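Local structure of MarR family transcriptional regulator (Peptoclostridium difficile, 5ERI) at residues 89-101 with 111-123. The protein probably binds DNA and regulates transcription as a member of the MarR family. Residues are numbered along the deposited sequence; the frame is centred on the assembly and turned at random.
Sequences AIQKLIKAGYVDK and YNLTPTDKSLEVY
The beta wing of the MarR-type winged helix-turn-helix domain joins here to the end of the helix that leads into it: strands 99-103 and 111-115 run antiparallel, and Tyr-98 and Thr-116 link their base to helix 117-138. Asp-100 and Thr-114 form the hydrogen-bonded pair, with Asp-100 N 2.8 Å from Thr-114 O and the return bond from Thr-114 N to Asp-100 O. On the face bearing Val-99 and Lys-101, Leu-113 meets Ile-90 of helix 83-95 tip to tip, Leu-113 CD1 lying 3.9 Å from Ile-90 CG1; Leu-72 and Leu-75 of helix 72-79 also touch Leu-113, so branched apolar side chains suit this junction of wing and helices. Farther out, the aliphatic part of Lys-101 lies across one face of the Tyr-111 ring, a CH-pi contact with CD 3.7 Å from the ring centroid.

Helix 83-95 ends in a Schellman motif, where Gly-97 easily adopts the positive phi of 74°. The carbonyls that follow the last turn are taken up by the other segment. With its OG1 between backbone N and carbonyl carbon (chi1 62°), Thr-116 donates to Gly-97 O at 2.7 Å, while its backbone N makes a nearly straight bond (170°) to Tyr-98 O, approaching from above the carbonyl plane. The Tyr-98 ring wedges between the two helices; its OH bonds to Leu-51 O, and Ser-119 CB sits at its edge, 3.7 Å from CD1. Lys-118 is long enough to pass over one ring face: its extended chain carries NZ to 4.4 Å from the centroid, a cation-pi contact, and there NZ donates to Ala-96 O at 2.7 Å, nearly in line with the C=O bond.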
# COMPACT_ATOMS: atom_id res chain seq x y z
N ALA A 89 3.00 14.51 -5.61
CA ALA A 89 1.61 14.54 -5.16
C ALA A 89 1.15 15.96 -4.78
O ALA A 89 -0.01 16.37 -5.04
CB ALA A 89 1.47 13.62 -3.97
N ILE A 90 2.05 16.71 -4.13
CA ILE A 90 1.71 18.06 -3.73
C ILE A 90 1.47 18.89 -5.00
O ILE A 90 0.44 19.60 -5.14
CB ILE A 90 2.81 18.65 -2.80
CG1 ILE A 90 2.51 18.36 -1.33
CG2 ILE A 90 2.84 20.17 -2.91
CD1 ILE A 90 1.63 17.17 -1.05
N GLN A 91 2.38 18.77 -5.96
CA GLN A 91 2.15 19.55 -7.24
C GLN A 91 0.75 19.31 -7.82
O GLN A 91 -0.00 20.26 -8.18
CB GLN A 91 3.25 19.22 -8.28
CG GLN A 91 2.89 19.40 -9.78
CD GLN A 91 4.10 19.10 -10.68
OE1 GLN A 91 4.77 18.04 -10.59
NE2 GLN A 91 4.44 20.06 -11.49
N LYS A 92 0.34 18.04 -7.84
CA LYS A 92 -0.99 17.74 -8.37
C LYS A 92 -2.09 18.35 -7.53
O LYS A 92 -3.08 18.81 -8.07
CB LYS A 92 -1.24 16.24 -8.40
CG LYS A 92 -0.93 15.56 -9.71
CD LYS A 92 -1.38 14.10 -9.66
CE LYS A 92 -0.21 13.14 -9.64
NZ LYS A 92 -0.43 12.16 -10.74
N LEU A 93 -1.96 18.27 -6.21
CA LEU A 93 -3.02 18.83 -5.34
C LEU A 93 -3.13 20.36 -5.44
O LEU A 93 -4.23 20.93 -5.32
CB LEU A 93 -2.78 18.44 -3.89
CG LEU A 93 -3.10 16.99 -3.47
CD1 LEU A 93 -2.52 16.67 -2.10
CD2 LEU A 93 -4.60 16.79 -3.46
N ILE A 94 -1.99 21.03 -5.64
CA ILE A 94 -2.02 22.49 -5.86
C ILE A 94 -2.78 22.75 -7.17
O ILE A 94 -3.77 23.48 -7.17
CB ILE A 94 -0.59 23.05 -5.93
CG1 ILE A 94 -0.01 23.08 -4.53
CG2 ILE A 94 -0.53 24.46 -6.54
CD1 ILE A 94 1.48 23.14 -4.50
N LYS A 95 -2.37 22.08 -8.24
CA LYS A 95 -3.02 22.22 -9.57
C LYS A 95 -4.51 21.96 -9.52
O LYS A 95 -5.29 22.65 -10.13
CB LYS A 95 -2.36 21.30 -10.63
CG LYS A 95 -1.46 22.04 -11.63
CD LYS A 95 -1.50 21.37 -13.01
CE LYS A 95 -1.14 22.32 -14.16
NZ LYS A 95 -1.95 21.99 -15.37
N ALA A 96 -4.92 20.99 -8.74
CA ALA A 96 -6.36 20.76 -8.54
C ALA A 96 -6.99 21.74 -7.52
O ALA A 96 -8.18 21.57 -7.22
CB ALA A 96 -6.61 19.34 -8.11
N GLY A 97 -6.22 22.70 -6.97
CA GLY A 97 -6.80 23.70 -6.01
C GLY A 97 -7.12 23.18 -4.59
O GLY A 97 -8.01 23.72 -3.90
N TYR A 98 -6.43 22.14 -4.12
CA TYR A 98 -6.76 21.60 -2.80
C TYR A 98 -5.76 22.12 -1.77
O TYR A 98 -6.04 22.17 -0.59
CB TYR A 98 -6.76 20.08 -2.82
CG TYR A 98 -7.94 19.41 -3.46
CD1 TYR A 98 -9.18 19.54 -2.92
CD2 TYR A 98 -7.77 18.53 -4.52
CE1 TYR A 98 -10.26 18.88 -3.45
CE2 TYR A 98 -8.85 17.85 -5.08
CZ TYR A 98 -10.10 18.04 -4.51
OH TYR A 98 -11.22 17.44 -5.01
N VAL A 99 -4.61 22.58 -2.24
CA VAL A 99 -3.53 22.93 -1.36
C VAL A 99 -2.85 24.19 -1.84
O VAL A 99 -2.72 24.40 -3.02
CB VAL A 99 -2.48 21.80 -1.36
CG1 VAL A 99 -1.17 22.21 -0.72
CG2 VAL A 99 -3.04 20.60 -0.60
N ASP A 100 -2.38 25.00 -0.89
CA ASP A 100 -1.49 26.14 -1.19
C ASP A 100 -0.17 25.83 -0.55
O ASP A 100 -0.14 25.22 0.50
CB ASP A 100 -2.05 27.44 -0.60
CG ASP A 100 -3.31 27.93 -1.30
OD1 ASP A 100 -3.40 27.80 -2.57
OD2 ASP A 100 -4.20 28.44 -0.58
N LYS A 101 0.93 26.17 -1.21
CA LYS A 101 2.27 26.10 -0.61
C LYS A 101 2.87 27.49 -0.60
O LYS A 101 2.68 28.26 -1.55
CB LYS A 101 3.21 25.14 -1.31
CG LYS A 101 3.76 25.55 -2.66
CD LYS A 101 4.76 24.49 -3.17
CE LYS A 101 5.37 24.83 -4.54
NZ LYS A 101 4.44 24.89 -5.73
N TYR A 111 8.78 24.55 2.16
CA TYR A 111 7.48 25.12 1.86
C TYR A 111 6.58 24.71 2.97
O TYR A 111 6.69 23.60 3.45
CB TYR A 111 6.90 24.55 0.54
CG TYR A 111 7.52 25.05 -0.74
CD1 TYR A 111 7.11 26.27 -1.27
CD2 TYR A 111 8.52 24.33 -1.43
CE1 TYR A 111 7.66 26.77 -2.44
CE2 TYR A 111 9.08 24.81 -2.62
CZ TYR A 111 8.65 26.04 -3.12
OH TYR A 111 9.15 26.58 -4.30
N ASN A 112 5.64 25.56 3.34
CA ASN A 112 4.61 25.18 4.22
C ASN A 112 3.41 24.89 3.41
O ASN A 112 3.00 25.70 2.58
CB ASN A 112 4.32 26.31 5.23
CG ASN A 112 5.60 26.81 5.88
OD1 ASN A 112 6.47 26.01 6.23
ND2 ASN A 112 5.78 28.13 5.91
N LEU A 113 2.78 23.76 3.71
CA LEU A 113 1.53 23.38 3.05
C LEU A 113 0.36 23.70 3.89
O LEU A 113 0.34 23.36 5.06
CB LEU A 113 1.52 21.85 2.70
CG LEU A 113 2.85 21.36 2.09
CD1 LEU A 113 3.01 19.87 2.22
CD2 LEU A 113 2.94 21.83 0.65
N THR A 114 -0.67 24.19 3.24
CA THR A 114 -1.87 24.62 3.85
C THR A 114 -3.05 24.19 3.00
O THR A 114 -2.95 24.16 1.77
CB THR A 114 -1.77 26.16 3.93
OG1 THR A 114 -1.78 26.51 5.31
CG2 THR A 114 -2.87 26.90 3.19
N PRO A 115 -4.20 23.86 3.64
CA PRO A 115 -5.38 23.50 2.86
C PRO A 115 -6.09 24.75 2.36
O PRO A 115 -6.10 25.76 3.08
CB PRO A 115 -6.27 22.78 3.89
CG PRO A 115 -5.95 23.46 5.22
CD PRO A 115 -4.47 23.79 5.09
N THR A 116 -6.72 24.64 1.19
CA THR A 116 -7.55 25.70 0.67
C THR A 116 -8.98 25.48 1.15
O THR A 116 -9.31 24.37 1.64
CB THR A 116 -7.57 25.67 -0.85
OG1 THR A 116 -8.13 24.42 -1.31
CG2 THR A 116 -6.17 25.88 -1.38
N ASP A 117 -9.81 26.52 0.96
CA ASP A 117 -11.23 26.52 1.40
C ASP A 117 -11.99 25.30 0.86
O ASP A 117 -12.78 24.66 1.58
CB ASP A 117 -11.94 27.84 0.97
CG ASP A 117 -11.71 29.01 1.98
OD1 ASP A 117 -11.04 28.81 3.03
OD2 ASP A 117 -12.23 30.14 1.70
N LYS A 118 -11.70 24.98 -0.40
CA LYS A 118 -12.28 23.82 -1.11
C LYS A 118 -12.10 22.46 -0.38
O LYS A 118 -13.06 21.66 -0.16
CB LYS A 118 -11.60 23.74 -2.50
CG LYS A 118 -12.08 22.55 -3.33
CD LYS A 118 -11.81 22.77 -4.80
CE LYS A 118 -11.58 21.45 -5.49
NZ LYS A 118 -10.79 21.73 -6.70
N SER A 119 -10.84 22.20 -0.03
CA SER A 119 -10.47 20.95 0.59
C SER A 119 -11.08 20.76 2.02
O SER A 119 -11.28 19.64 2.49
CB SER A 119 -8.94 20.81 0.51
OG SER A 119 -8.32 21.57 1.49
N LEU A 120 -11.49 21.85 2.65
CA LEU A 120 -12.08 21.77 3.98
C LEU A 120 -13.43 21.09 3.98
O LEU A 120 -13.78 20.39 4.95
CB LEU A 120 -12.13 23.15 4.64
CG LEU A 120 -10.76 23.51 5.24
CD1 LEU A 120 -10.58 25.03 5.33
CD2 LEU A 120 -10.56 22.85 6.59
N GLU A 121 -14.19 21.22 2.90
CA GLU A 121 -15.44 20.43 2.79
C GLU A 121 -15.16 18.95 2.50
O GLU A 121 -15.79 18.04 3.05
CB GLU A 121 -16.33 21.01 1.69
CG GLU A 121 -17.83 20.91 1.96
CD GLU A 121 -18.60 21.93 1.15
OE1 GLU A 121 -19.00 22.99 1.70
OE2 GLU A 121 -18.76 21.68 -0.06
N VAL A 122 -14.18 18.72 1.63
CA VAL A 122 -13.85 17.37 1.20
C VAL A 122 -13.29 16.59 2.40
O VAL A 122 -13.50 15.37 2.52
CB VAL A 122 -12.90 17.39 -0.03
CG1 VAL A 122 -12.36 16.00 -0.35
CG2 VAL A 122 -13.65 17.93 -1.25
N TYR A 123 -12.62 17.29 3.30
CA TYR A 123 -11.95 16.61 4.41
C TYR A 123 -12.94 15.77 5.20
O TYR A 123 -12.63 14.64 5.59
CB TYR A 123 -11.24 17.60 5.33
CG TYR A 123 -10.68 16.92 6.54
CD1 TYR A 123 -9.53 16.19 6.44
CD2 TYR A 123 -11.30 16.98 7.76
CE1 TYR A 123 -9.00 15.53 7.52
CE2 TYR A 123 -10.78 16.30 8.86
CZ TYR A 123 -9.63 15.57 8.72
OH TYR A 123 -9.05 14.88 9.78